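Local atomic coordinates of Alpha/beta hydrolase (Pectobacterium atrosepticum SCRI1043, PDB entry 3BDV), a protein that is a putative serine hydrolase of the alpha/beta-hydrolase fold that binds calcium and whose substrate is not known. Residues A[134-139]-A[161-166]; A[31-36]-A[79-84]; A[128-133]-A[153-158]; A[20-25]-A[45-50]. All coordinates share one frame; numbering follows the deposited sequence.

Contact 1: A[134-139]-A[161-166]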
loop_
_atom_site.group_PDB
_atom_site.type_symbol
_atom_site.label_atom_id
_atom_site.label_comp_id
_atom_site.label_asym_id
_atom_site.label_seq_id
_atom_site.Cartn_x
_atom_site.Cartn_y
_atom_site.Cartn_z
ATOM N N HIS A 134 3.572 9.670 -13.266
ATOM C CA HIS A 134 3.904 9.682 -14.679
ATOM C C HIS A 134 5.393 9.523 -14.971
ATOM O O HIS A 134 5.752 9.428 -16.130
ATOM C CB HIS A 134 3.447 10.970 -15.352
ATOM C CG HIS A 134 1.992 11.004 -15.606
ATOM N ND1 HIS A 134 1.458 10.760 -16.853
ATOM C CD2 HIS A 134 0.949 11.154 -14.755
ATOM C CE1 HIS A 134 0.137 10.817 -16.762
ATOM N NE2 HIS A 134 -0.194 11.096 -15.515
ATOM N N ASN A 135 6.242 9.605 -13.949
ATOM C CA ASN A 135 7.709 9.389 -14.088
ATOM C C ASN A 135 8.313 8.459 -13.033
ATOM O O ASN A 135 9.372 8.709 -12.446
ATOM C CB ASN A 135 8.471 10.693 -14.204
ATOM C CG ASN A 135 8.453 11.518 -12.938
ATOM O OD1 ASN A 135 7.577 11.354 -12.073
ATOM N ND2 ASN A 135 9.410 12.451 -12.840
ATOM N N ASP A 136 7.644 7.335 -12.874
ATOM C CA ASP A 136 8.083 6.270 -11.988
ATOM C C ASP A 136 8.887 5.305 -12.839
ATOM O O ASP A 136 8.331 4.700 -13.738
ATOM C CB ASP A 136 6.858 5.548 -11.437
ATOM C CG ASP A 136 7.212 4.422 -10.522
ATOM O OD1 ASP A 136 8.412 4.091 -10.409
ATOM O OD2 ASP A 136 6.286 3.866 -9.900
ATOM N N PRO A 137 10.164 5.108 -12.532
ATOM C CA PRO A 137 10.946 4.191 -13.388
ATOM C C PRO A 137 10.434 2.770 -13.486
ATOM O O PRO A 137 10.753 2.082 -14.461
ATOM C CB PRO A 137 12.335 4.241 -12.745
ATOM C CG PRO A 137 12.409 5.643 -12.220
ATOM C CD PRO A 137 11.061 5.819 -11.585
ATOM N N LEU A 138 9.681 2.320 -12.498
ATOM C CA LEU A 138 9.285 0.914 -12.471
ATOM C C LEU A 138 7.894 0.671 -13.007
ATOM O O LEU A 138 7.531 -0.477 -13.165
ATOM C CB LEU A 138 9.421 0.326 -11.056
ATOM C CG LEU A 138 10.835 0.389 -10.494
ATOM C CD1 LEU A 138 11.005 -0.429 -9.237
ATOM C CD2 LEU A 138 11.833 0.020 -11.629
HETATM N N MSE A 139 7.135 1.716 -13.341
HETATM C CA MSE A 139 5.786 1.542 -13.867
HETATM C C MSE A 139 5.341 2.732 -14.694
HETATM O O MSE A 139 5.279 3.845 -14.191
HETATM C CB MSE A 139 4.798 1.270 -12.708
HETATM C CG MSE A 139 3.341 1.083 -13.112
HETATM SE SE MSE A 139 2.910 -0.576 -13.933
HETATM C CE MSE A 139 2.335 -1.613 -12.352
ATOM N N ALA A 161 5.516 12.334 -9.887
ATOM C CA ALA A 161 5.866 12.139 -8.511
ATOM C C ALA A 161 7.030 11.169 -8.354
ATOM O O ALA A 161 7.181 10.500 -7.296
ATOM C CB ALA A 161 4.654 11.643 -7.716
ATOM N N GLY A 162 7.845 11.069 -9.393
ATOM C CA GLY A 162 8.909 10.054 -9.373
ATOM C C GLY A 162 8.399 8.660 -8.992
ATOM O O GLY A 162 7.322 8.211 -9.443
ATOM N N HIS A 163 9.154 7.990 -8.123
ATOM C CA HIS A 163 8.832 6.666 -7.592
ATOM C C HIS A 163 8.019 6.716 -6.279
ATOM O O HIS A 163 7.737 5.679 -5.690
ATOM C CB HIS A 163 10.132 5.859 -7.438
ATOM C CG HIS A 163 9.967 4.436 -7.046
ATOM N ND1 HIS A 163 9.183 3.542 -7.752
ATOM C CD2 HIS A 163 10.496 3.740 -6.011
ATOM C CE1 HIS A 163 9.270 2.351 -7.182
ATOM N NE2 HIS A 163 10.047 2.444 -6.113
ATOM N N ILE A 164 7.579 7.913 -5.911
ATOM C CA ILE A 164 6.744 8.194 -4.735
ATOM C C ILE A 164 7.508 7.696 -3.498
ATOM O O ILE A 164 7.104 6.781 -2.808
ATOM C CB ILE A 164 5.265 7.610 -4.833
ATOM C CG1 ILE A 164 4.637 7.832 -6.217
ATOM C CG2 ILE A 164 4.352 8.299 -3.762
ATOM C CD1 ILE A 164 3.193 7.371 -6.329
ATOM N N ASN A 165 8.664 8.291 -3.290
ATOM C CA ASN A 165 9.566 7.921 -2.224
ATOM C C ASN A 165 10.168 9.249 -1.686
ATOM O O ASN A 165 9.764 10.324 -2.123
ATOM C CB ASN A 165 10.622 6.961 -2.715
ATOM C CG ASN A 165 11.484 7.511 -3.866
ATOM O OD1 ASN A 165 11.353 8.677 -4.269
ATOM N ND2 ASN A 165 12.374 6.646 -4.401
ATOM N N ALA A 166 11.073 9.147 -0.715
ATOM C CA ALA A 166 11.627 10.321 -0.047
ATOM C C ALA A 166 12.304 11.232 -1.026
ATOM O O ALA A 166 12.180 12.444 -0.920
ATOM C CB ALA A 166 12.614 9.895 1.014
#
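Asp136 carries this loop-to-loop contact, and its side chain can be followed outward atom by atom. CB rests against the carbonyl of Gly162, 3.4 Å from Gly162 O. CG stands anti to the backbone N (chi1 179°), which sets the carboxylate between its own turn and the ring of His163. OD1 then takes two bonds, both from above the carboxylate plane. One comes from His163 ND1, 2.8 Å from Asp136 OD1 and close to the imidazole plane, with carboxylate and ring inclined at 61°. The other is an Asx turn, in which Leu138 N reaches Asp136 OD1 over 3.0 Å in a nearly straight line (169°). This double grip fixes the carboxylate and, through it, the rotation of the imidazole. Leu138 adds an apolar touch, its CD1 lying 3.9 Å from His163 CE1. One residue before the aspartate, Asn135 OD1 accepts from Gly162 N at 2.7 Å, the donor sitting above the amide plane, at the type II' turn that begins at Ala161. Ser133 OG bonds to Gly162 O, a second hold on the same turn. The side chain of His163 also touches Ser82, through CE1. An aspartate in the loop after strand 128-132, bonded to a histidine in the loop after strand 154-157 and close to a GxSxG serine, is consistent with the acid-histidine part of the catalytic triad of alpha/beta hydrolases.

Contact 2: A[31-36]-A[79-84]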
loop_
_atom_site.group_PDB
_atom_site.type_symbol
_atom_site.label_atom_id
_atom_site.label_comp_id
_atom_site.label_asym_id
_atom_site.label_seq_id
_atom_site.Cartn_x
_atom_site.Cartn_y
_atom_site.Cartn_z
ATOM N N ASP A 31 13.964 6.407 6.598
ATOM C CA ASP A 31 13.373 7.275 7.599
ATOM C C ASP A 31 12.537 8.400 7.048
ATOM O O ASP A 31 11.594 8.821 7.710
ATOM C CB ASP A 31 14.444 7.837 8.538
ATOM C CG ASP A 31 14.727 6.912 9.698
ATOM O OD1 ASP A 31 13.847 6.078 10.015
ATOM O OD2 ASP A 31 15.819 7.008 10.303
ATOM N N GLU A 32 12.864 8.881 5.852
ATOM C CA GLU A 32 12.141 10.003 5.248
ATOM C C GLU A 32 11.054 9.604 4.281
ATOM O O GLU A 32 10.383 10.459 3.728
ATOM C CB GLU A 32 13.093 10.963 4.573
ATOM C CG GLU A 32 13.710 12.007 5.576
ATOM C CD GLU A 32 12.645 12.822 6.367
ATOM O OE1 GLU A 32 11.661 13.350 5.771
ATOM O OE2 GLU A 32 12.803 12.927 7.610
ATOM N N HIS A 33 10.903 8.298 4.080
ATOM C CA HIS A 33 9.868 7.741 3.231
ATOM C C HIS A 33 8.516 7.913 3.916
ATOM O O HIS A 33 8.411 7.837 5.147
ATOM C CB HIS A 33 10.182 6.254 3.029
ATOM C CG HIS A 33 9.377 5.570 1.982
ATOM N ND1 HIS A 33 8.098 5.092 2.207
ATOM C CD2 HIS A 33 9.725 5.144 0.746
ATOM C CE1 HIS A 33 7.677 4.470 1.120
ATOM N NE2 HIS A 33 8.643 4.493 0.219
ATOM N N TRP A 34 7.497 8.181 3.114
ATOM C CA TRP A 34 6.131 8.339 3.612
ATOM C C TRP A 34 5.662 7.231 4.530
ATOM O O TRP A 34 4.966 7.496 5.485
ATOM C CB TRP A 34 5.122 8.545 2.463
ATOM C CG TRP A 34 5.066 7.459 1.428
ATOM C CD1 TRP A 34 5.824 7.376 0.280
ATOM C CD2 TRP A 34 4.140 6.368 1.362
ATOM N NE1 TRP A 34 5.501 6.269 -0.431
ATOM C CE2 TRP A 34 4.482 5.610 0.214
ATOM C CE3 TRP A 34 3.134 5.888 2.216
ATOM C CZ2 TRP A 34 3.812 4.444 -0.129
ATOM C CZ3 TRP A 34 2.483 4.724 1.870
ATOM C CH2 TRP A 34 2.821 4.037 0.685
ATOM N N GLN A 35 5.988 5.983 4.255
ATOM C CA GLN A 35 5.559 4.919 5.168
ATOM C C GLN A 35 6.163 5.096 6.571
ATOM O O GLN A 35 5.501 4.822 7.580
ATOM C CB GLN A 35 5.904 3.559 4.593
ATOM C CG GLN A 35 4.979 3.150 3.464
ATOM C CD GLN A 35 5.368 1.818 2.855
ATOM O OE1 GLN A 35 6.550 1.539 2.721
ATOM N NE2 GLN A 35 4.391 1.001 2.477
ATOM N N SER A 36 7.378 5.645 6.621
ATOM C CA SER A 36 8.024 5.944 7.886
ATOM C C SER A 36 7.436 7.201 8.545
ATOM O O SER A 36 7.276 7.243 9.772
ATOM C CB SER A 36 9.558 6.015 7.727
ATOM O OG SER A 36 10.099 4.738 7.324
ATOM N N ILE A 79 -1.078 -1.423 3.055
ATOM C CA ILE A 79 -0.664 -0.146 2.393
ATOM C C ILE A 79 0.741 -0.455 1.845
ATOM O O ILE A 79 1.762 -0.497 2.575
ATOM C CB ILE A 79 -0.657 1.041 3.352
ATOM C CG1 ILE A 79 -2.026 1.308 3.987
ATOM C CG2 ILE A 79 -0.103 2.301 2.646
ATOM C CD1 ILE A 79 -2.034 2.332 5.122
ATOM N N GLY A 80 0.784 -0.735 0.545
ATOM C CA GLY A 80 1.994 -1.188 -0.102
ATOM C C GLY A 80 2.722 -0.162 -0.966
ATOM O O GLY A 80 2.086 0.669 -1.577
ATOM N N HIS A 81 4.037 -0.294 -1.081
ATOM C CA HIS A 81 4.810 0.523 -2.012
ATOM C C HIS A 81 5.594 -0.375 -2.959
ATOM O O HIS A 81 6.334 -1.244 -2.505
ATOM C CB HIS A 81 5.795 1.446 -1.255
ATOM C CG HIS A 81 6.629 2.328 -2.142
ATOM N ND1 HIS A 81 8.004 2.374 -2.082
ATOM C CD2 HIS A 81 6.270 3.176 -3.135
ATOM C CE1 HIS A 81 8.454 3.224 -2.988
ATOM N NE2 HIS A 81 7.417 3.744 -3.630
ATOM N N SER A 82 5.464 -0.147 -4.266
ATOM C CA SER A 82 6.338 -0.806 -5.256
ATOM C C SER A 82 6.267 -2.356 -5.184
ATOM O O SER A 82 5.187 -2.936 -5.324
ATOM C CB SER A 82 7.759 -0.254 -5.133
ATOM O OG SER A 82 8.497 -0.520 -6.337
ATOM N N PHE A 83 7.386 -3.042 -4.919
ATOM C CA PHE A 83 7.320 -4.470 -4.730
ATOM C C PHE A 83 6.364 -4.878 -3.606
ATOM O O PHE A 83 5.685 -5.902 -3.701
ATOM C CB PHE A 83 8.715 -5.059 -4.507
ATOM C CG PHE A 83 8.751 -6.559 -4.605
ATOM C CD1 PHE A 83 8.781 -7.183 -5.842
ATOM C CD2 PHE A 83 8.880 -7.336 -3.483
ATOM C CE1 PHE A 83 8.852 -8.604 -5.940
ATOM C CE2 PHE A 83 8.942 -8.719 -3.568
ATOM C CZ PHE A 83 8.949 -9.351 -4.802
ATOM N N GLY A 84 6.334 -4.094 -2.538
ATOM C CA GLY A 84 5.379 -4.308 -1.459
ATOM C C GLY A 84 3.941 -4.284 -1.935
ATOM O O GLY A 84 3.123 -5.058 -1.444
#
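Three aromatic rings meet at the start of helix 34-41, two of them aimed at the third. His81 offers one face to both partners. The imidazole of His33 comes edge-on and offset, its plane turned 66° from that of His81 with centroids 4.7 Å apart, so that His33 NE2 lies 3.2 Å from His81 ND1. The indole of Trp34 arrives almost perpendicular, its five-membered ring at 85° to His81 and its NE1-CZ2 edge turned to that face, with Trp34 CZ2 3.8 Å from His81 CB. CB of Ser82 covers the opposite face of His81. His33 and Trp34 also overlap each other, His33 CE1 lying over the indole near its rim. The far edge of Trp34 reaches the strand, where CZ3 touches Ile79 CG2 at 3.6 Å. Gln35 CG lies over the same indole face as His33 CE1, also toward the rim; the chain runs on extended, and its amide is held by Ser29 and Val23 O.

The torsions explain the poses. In Trp34, CG takes the crowded position between N and the carbonyl carbon (chi1 58°), while in His33 it is anti to N. From there His33 ND1 turns back to accept Gln35 N at 3.1 Å, an N-cap bond made by an imidazole.

As an acceptor, His33 ND1 should carry no proton, so this histidine is probably neutral. His81 NE2 and Trp34 NE1 are spent on the carbonyls of His163 and Ile164. These buried polar atoms therefore tie the cluster to the loop 161-166, beside a Gly80-Ser82-Gly84 turn consistent with a nucleophile elbow.

Contact 3: A[128-133]-A[153-158]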
loop_
_atom_site.group_PDB
_atom_site.type_symbol
_atom_site.label_atom_id
_atom_site.label_comp_id
_atom_site.label_asym_id
_atom_site.label_seq_id
_atom_site.Cartn_x
_atom_site.Cartn_y
_atom_site.Cartn_z
ATOM N N THR A 128 -9.850 -1.651 -3.583
ATOM C CA THR A 128 -8.473 -1.284 -3.894
ATOM C C THR A 128 -8.351 0.165 -4.428
ATOM O O THR A 128 -9.134 0.621 -5.258
ATOM C CB THR A 128 -7.913 -2.301 -4.917
ATOM O OG1 THR A 128 -8.068 -3.645 -4.391
ATOM C CG2 THR A 128 -6.471 -2.079 -5.275
ATOM N N LEU A 129 -7.328 0.844 -3.954
ATOM C CA LEU A 129 -6.948 2.153 -4.417
ATOM C C LEU A 129 -5.481 2.085 -4.904
ATOM O O LEU A 129 -4.620 1.615 -4.162
ATOM C CB LEU A 129 -7.056 3.104 -3.250
ATOM C CG LEU A 129 -7.136 4.583 -3.385
ATOM C CD1 LEU A 129 -8.402 4.955 -4.150
ATOM C CD2 LEU A 129 -7.119 5.107 -1.910
ATOM N N THR A 130 -5.206 2.619 -6.104
ATOM C CA THR A 130 -3.873 2.593 -6.702
ATOM C C THR A 130 -3.417 4.013 -7.009
ATOM O O THR A 130 -4.172 4.759 -7.624
ATOM C CB THR A 130 -3.828 1.740 -7.978
ATOM O OG1 THR A 130 -4.155 0.382 -7.638
ATOM C CG2 THR A 130 -2.406 1.751 -8.654
ATOM N N PHE A 131 -2.206 4.365 -6.607
ATOM C CA PHE A 131 -1.654 5.697 -6.878
ATOM C C PHE A 131 -0.511 5.494 -7.871
ATOM O O PHE A 131 0.363 4.639 -7.647
ATOM C CB PHE A 131 -1.079 6.318 -5.610
ATOM C CG PHE A 131 -2.120 6.619 -4.581
ATOM C CD1 PHE A 131 -2.651 5.634 -3.793
ATOM C CD2 PHE A 131 -2.557 7.910 -4.384
ATOM C CE1 PHE A 131 -3.644 5.927 -2.864
ATOM C CE2 PHE A 131 -3.535 8.191 -3.446
ATOM C CZ PHE A 131 -4.085 7.209 -2.702
ATOM N N ALA A 132 -0.549 6.245 -8.963
ATOM C CA ALA A 132 0.395 6.064 -10.080
ATOM C C ALA A 132 1.021 7.397 -10.450
ATOM O O ALA A 132 0.355 8.386 -10.540
ATOM C CB ALA A 132 -0.312 5.443 -11.268
ATOM N N SER A 133 2.330 7.383 -10.682
ATOM C CA SER A 133 3.104 8.555 -11.122
ATOM C C SER A 133 3.366 8.494 -12.654
ATOM O O SER A 133 3.357 7.398 -13.268
ATOM C CB SER A 133 4.419 8.570 -10.337
ATOM O OG SER A 133 5.352 9.459 -10.886
ATOM N N SER A 153 -9.388 -1.532 -9.468
ATOM C CA SER A 153 -8.956 -0.561 -8.502
ATOM C C SER A 153 -9.252 0.835 -9.006
ATOM O O SER A 153 -9.169 1.096 -10.196
ATOM C CB SER A 153 -7.439 -0.723 -8.330
ATOM O OG SER A 153 -6.873 0.302 -7.536
ATOM N N GLU A 154 -9.526 1.767 -8.083
ATOM C CA GLU A 154 -9.571 3.170 -8.406
ATOM C C GLU A 154 -8.136 3.587 -8.715
ATOM O O GLU A 154 -7.210 3.101 -8.051
ATOM C CB GLU A 154 -10.024 3.985 -7.196
ATOM C CG GLU A 154 -10.956 5.085 -7.494
ATOM C CD GLU A 154 -11.418 5.827 -6.236
ATOM O OE1 GLU A 154 -11.772 5.167 -5.240
ATOM O OE2 GLU A 154 -11.412 7.058 -6.266
ATOM N N LEU A 155 -7.960 4.479 -9.676
ATOM C CA LEU A 155 -6.635 4.923 -10.101
ATOM C C LEU A 155 -6.469 6.399 -9.843
ATOM O O LEU A 155 -7.190 7.210 -10.396
ATOM C CB LEU A 155 -6.428 4.621 -11.585
ATOM C CG LEU A 155 -5.031 4.755 -12.218
ATOM C CD1 LEU A 155 -4.726 6.269 -12.621
ATOM C CD2 LEU A 155 -3.913 4.165 -11.347
ATOM N N VAL A 156 -5.507 6.718 -8.993
ATOM C CA VAL A 156 -5.223 8.086 -8.573
ATOM C C VAL A 156 -3.934 8.506 -9.211
ATOM O O VAL A 156 -2.885 7.951 -8.905
ATOM C CB VAL A 156 -5.128 8.203 -7.047
ATOM C CG1 VAL A 156 -4.790 9.681 -6.603
ATOM C CG2 VAL A 156 -6.442 7.707 -6.426
ATOM N N ASP A 157 -4.065 9.415 -10.161
ATOM C CA ASP A 157 -2.930 10.055 -10.867
ATOM C C ASP A 157 -2.312 11.163 -10.001
ATOM O O ASP A 157 -2.944 12.168 -9.750
ATOM C CB ASP A 157 -3.479 10.594 -12.195
ATOM C CG ASP A 157 -2.437 11.236 -13.071
ATOM O OD1 ASP A 157 -1.315 11.508 -12.600
ATOM O OD2 ASP A 157 -2.756 11.437 -14.262
ATOM N N VAL A 158 -1.078 10.933 -9.529
ATOM C CA VAL A 158 -0.335 11.854 -8.663
ATOM C C VAL A 158 0.666 12.690 -9.477
ATOM O O VAL A 158 1.543 13.338 -8.918
ATOM C CB VAL A 158 0.330 11.133 -7.445
ATOM C CG1 VAL A 158 -0.762 10.532 -6.536
ATOM C CG2 VAL A 158 1.322 10.064 -7.914
HETATM O O HOH W 1 -11.985 1.809 -4.347
#
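The ring of Phe131 is the main flat group here. Val156 CG2 stands over one face of it, 4.2 Å above the plane and offset toward the rim, while CG1 of the same valine is 3.6 Å from Phe131 CD2. Val158 CG1 sits at the ring edge, nearly in plane, and Trp173 meets the ring edge to face. The other flat group is the Glu154 carboxylate. Its OE1 lies 3.5 Å from Leu129 CD1, the two side chains running side by side, and its OE2 is paired with Arg179.

Beneath them, strands 128-132 and 154-157 run parallel, their axes 25° apart. Five backbone hydrogen bonds join the segments, zigzagging from Glu154 N bonded to Thr128 O to Val158 N bonded to Ala132 O. The central ones point nearly along the C=O axis, as in Val156 N to Thr130 O at 2.7 Å. Two side-chain hydrogen bonds reinforce the start of the pair: Thr130 OG1 donates to Ser153 OG at 2.7 Å, and Ser153 OG in turn donates to Glu154 O. That carbonyl also accepts Thr130 N, so two donors share it. Packing is tight here, with Thr128 CG2 3.5 Å from Ser153 CB.

Leu155 leans over the opposite face of the sheet, CD2 3.8 Å from Ala132 CB, and reaches helix 141-151, the crossover connection of this beta-alpha-beta unit. Leu129, Phe131 and Val156 face helix 174-185 instead. Strand 128-132 bonds onward to strand 99-105, which leaves 154-157 as the outermost strand on this side.

Contact 4: A[20-25]-A[45-50]. With CA (calcium ion), chain C.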
loop_
_atom_site.group_PDB
_atom_site.type_symbol
_atom_site.label_atom_id
_atom_site.label_comp_id
_atom_site.label_asym_id
_atom_site.label_seq_id
_atom_site.Cartn_x
_atom_site.Cartn_y
_atom_site.Cartn_z
HETATM N N MSE A 20 -4.106 -0.665 10.008
HETATM C CA MSE A 20 -3.276 -0.403 8.846
HETATM C C MSE A 20 -2.018 -1.233 8.944
HETATM O O MSE A 20 -1.357 -1.218 9.974
HETATM C CB MSE A 20 -2.837 1.048 8.809
HETATM C CG MSE A 20 -3.936 2.051 8.892
HETATM SE SE MSE A 20 -5.364 1.874 7.650
HETATM C CE MSE A 20 -6.152 3.631 7.839
ATOM N N VAL A 21 -1.665 -1.901 7.850
ATOM C CA VAL A 21 -0.398 -2.625 7.742
ATOM C C VAL A 21 0.472 -2.025 6.619
ATOM O O VAL A 21 0.115 -2.127 5.454
ATOM C CB VAL A 21 -0.624 -4.131 7.548
ATOM C CG1 VAL A 21 0.715 -4.826 7.496
ATOM C CG2 VAL A 21 -1.478 -4.706 8.697
ATOM N N LEU A 22 1.611 -1.432 6.996
ATOM C CA LEU A 22 2.568 -0.888 6.047
ATOM C C LEU A 22 3.451 -1.975 5.441
ATOM O O LEU A 22 4.078 -2.727 6.170
ATOM C CB LEU A 22 3.462 0.170 6.704
ATOM C CG LEU A 22 2.695 1.346 7.269
ATOM C CD1 LEU A 22 3.601 2.042 8.315
ATOM C CD2 LEU A 22 2.253 2.314 6.131
ATOM N N VAL A 23 3.420 -2.088 4.114
ATOM C CA VAL A 23 4.250 -3.030 3.347
ATOM C C VAL A 23 5.277 -2.316 2.444
ATOM O O VAL A 23 4.959 -1.927 1.335
ATOM C CB VAL A 23 3.402 -3.970 2.475
ATOM C CG1 VAL A 23 4.252 -5.093 1.908
ATOM C CG2 VAL A 23 2.190 -4.559 3.305
ATOM N N PRO A 24 6.520 -2.146 2.922
ATOM C CA PRO A 24 7.576 -1.555 2.092
ATOM C C PRO A 24 8.018 -2.447 0.955
ATOM O O PRO A 24 7.771 -3.667 0.986
ATOM C CB PRO A 24 8.728 -1.312 3.089
ATOM C CG PRO A 24 8.040 -1.303 4.441
ATOM C CD PRO A 24 6.985 -2.366 4.305
ATOM N N GLY A 25 8.681 -1.828 -0.018
ATOM C CA GLY A 25 9.342 -2.565 -1.074
ATOM C C GLY A 25 10.816 -2.847 -0.805
ATOM O O GLY A 25 11.268 -2.887 0.328
ATOM N N TRP A 45 -0.234 1.968 14.018
ATOM C CA TRP A 45 -0.209 1.268 12.729
ATOM C C TRP A 45 0.861 0.207 12.724
ATOM O O TRP A 45 1.860 0.354 13.382
ATOM C CB TRP A 45 0.014 2.216 11.581
ATOM C CG TRP A 45 -1.156 3.150 11.350
ATOM C CD1 TRP A 45 -2.241 3.354 12.170
ATOM C CD2 TRP A 45 -1.323 4.043 10.247
ATOM N NE1 TRP A 45 -3.076 4.308 11.622
ATOM C CE2 TRP A 45 -2.533 4.758 10.457
ATOM C CE3 TRP A 45 -0.579 4.306 9.104
ATOM C CZ2 TRP A 45 -3.014 5.699 9.559
ATOM C CZ3 TRP A 45 -1.063 5.234 8.203
ATOM C CH2 TRP A 45 -2.261 5.938 8.446
ATOM N N GLN A 46 0.627 -0.863 11.980
ATOM C CA GLN A 46 1.557 -1.981 11.939
ATOM C C GLN A 46 2.421 -1.927 10.695
ATOM O O GLN A 46 2.132 -1.193 9.763
ATOM C CB GLN A 46 0.793 -3.288 11.989
ATOM C CG GLN A 46 0.028 -3.550 13.306
ATOM C CD GLN A 46 0.913 -3.415 14.542
ATOM O OE1 GLN A 46 1.847 -4.190 14.743
ATOM N NE2 GLN A 46 0.624 -2.419 15.368
ATOM N N ARG A 47 3.490 -2.709 10.699
ATOM C CA ARG A 47 4.468 -2.693 9.620
ATOM C C ARG A 47 5.173 -4.024 9.537
ATOM O O ARG A 47 5.522 -4.634 10.567
ATOM C CB ARG A 47 5.448 -1.540 9.847
ATOM C CG ARG A 47 6.527 -1.423 8.808
ATOM C CD ARG A 47 7.274 -0.149 9.006
ATOM N NE ARG A 47 8.464 -0.140 8.175
ATOM C CZ ARG A 47 9.078 0.960 7.756
ATOM N NH1 ARG A 47 8.676 2.148 8.143
ATOM N NH2 ARG A 47 10.147 0.856 6.996
ATOM N N ILE A 48 5.376 -4.525 8.319
ATOM C CA ILE A 48 5.964 -5.859 8.185
ATOM C C ILE A 48 7.449 -5.717 8.444
ATOM O O ILE A 48 8.025 -4.667 8.198
ATOM C CB ILE A 48 5.694 -6.551 6.804
ATOM C CG1 ILE A 48 6.305 -5.749 5.657
ATOM C CG2 ILE A 48 4.180 -6.812 6.553
ATOM C CD1 ILE A 48 6.687 -6.638 4.469
ATOM N N ARG A 49 8.048 -6.792 8.928
ATOM C CA ARG A 49 9.479 -6.886 9.130
ATOM C C ARG A 49 10.028 -8.152 8.467
ATOM O O ARG A 49 9.364 -9.168 8.424
ATOM C CB ARG A 49 9.766 -6.988 10.622
ATOM C CG ARG A 49 9.111 -5.960 11.455
ATOM C CD ARG A 49 9.596 -4.548 11.180
ATOM N NE ARG A 49 8.800 -3.619 11.962
ATOM C CZ ARG A 49 8.829 -2.296 11.816
ATOM N NH1 ARG A 49 9.654 -1.719 10.978
ATOM N NH2 ARG A 49 8.054 -1.539 12.559
ATOM N N GLN A 50 11.283 -8.107 8.048
ATOM C CA GLN A 50 11.989 -9.342 7.676
ATOM C C GLN A 50 13.494 -9.180 7.775
ATOM O O GLN A 50 14.009 -8.058 7.915
ATOM C CB GLN A 50 11.584 -9.821 6.264
ATOM C CG GLN A 50 11.652 -8.759 5.226
ATOM C CD GLN A 50 11.111 -9.173 3.843
ATOM O OE1 GLN A 50 11.014 -10.347 3.524
ATOM N NE2 GLN A 50 10.830 -8.190 3.011
HETATM CA CA CA C . 5.021 -6.046 12.488
HETATM O O HOH W 2 3.870 -4.121 13.261
HETATM O O HOH W 3 6.440 -7.779 12.833
HETATM O O HOH W 4 3.891 -7.277 14.267
#
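The calcium ion is held first by a main-chain atom, Arg47 O, at 2.4 Å from the metal. Three waters join it, and Glu68 adds its OE1 from helix 58-70. Water 2 is placed by the protein as well as by the ion: it accepts from Arg47 N at 2.9 Å and donates to Gln46 OE1 at 2.5 Å. The other end of that amide, Gln46 NE2, is hydrogen-bonded to His44 O.

The next layer fixes the ligand strand. Segment 45-50 pairs in parallel with segment 20-25 through three bonds: Gln46 N to Met20 O, Leu22 N to Gln46 O, which is almost perfectly straight at 178°, and Ile48 N to Leu22 O. Arg47 O, the ligand, belongs to the peptide whose N-H makes the last of these, so its direction is set by the pairing.

Farther out, side chains lock the pair together. Met20, a selenomethionine, lies alongside Trp45 and, bent at chi2, lays CG over the indole centre, 3.5 Å from the centroid of its five-membered ring, with SE in a longer, oblique Met-aromatic contact with the six-membered one. Ile48, its CG1 in the crowded position (chi1 62°), slides past Pro24, CG1 meeting Pro24 CD at 3.7 Å. Arg47 stretches out from CG to NE, bringing NE to 3.9 Å from Pro24 CG.

Its guanidinium forms salt bridges with Glu39 and Asp28, so the arginine's charge is matched by acids while its carbonyl serves the metal. The ligands named here are all oxygens, as is usual for calcium, and the ion's charge would polarise water 2 and strengthen that short bond to Gln46.

Overall arrangement
From the N terminus, contact 4 closes first, bringing strand 46-47 back beside strand 19-23 after helix 34-41. Contact 2 crosses it, since 31-36 lies inside that loop while 79-84 lies beyond it. The two touch where strand 76-81 pairs with strand 19-23. Later in the chain, contact 3 closes the loop around helix 141-151, and contact 1 crosses it in turn, joining the loops that follow the same two strands. Contacts 3 and 4 sit toward opposite edges of the parallel sheet, centres about 19 Å apart. Contact 1 bridges the halves, touching contact 2 through His163 and Ile164 and contact 3 through Ser133 and Asp157.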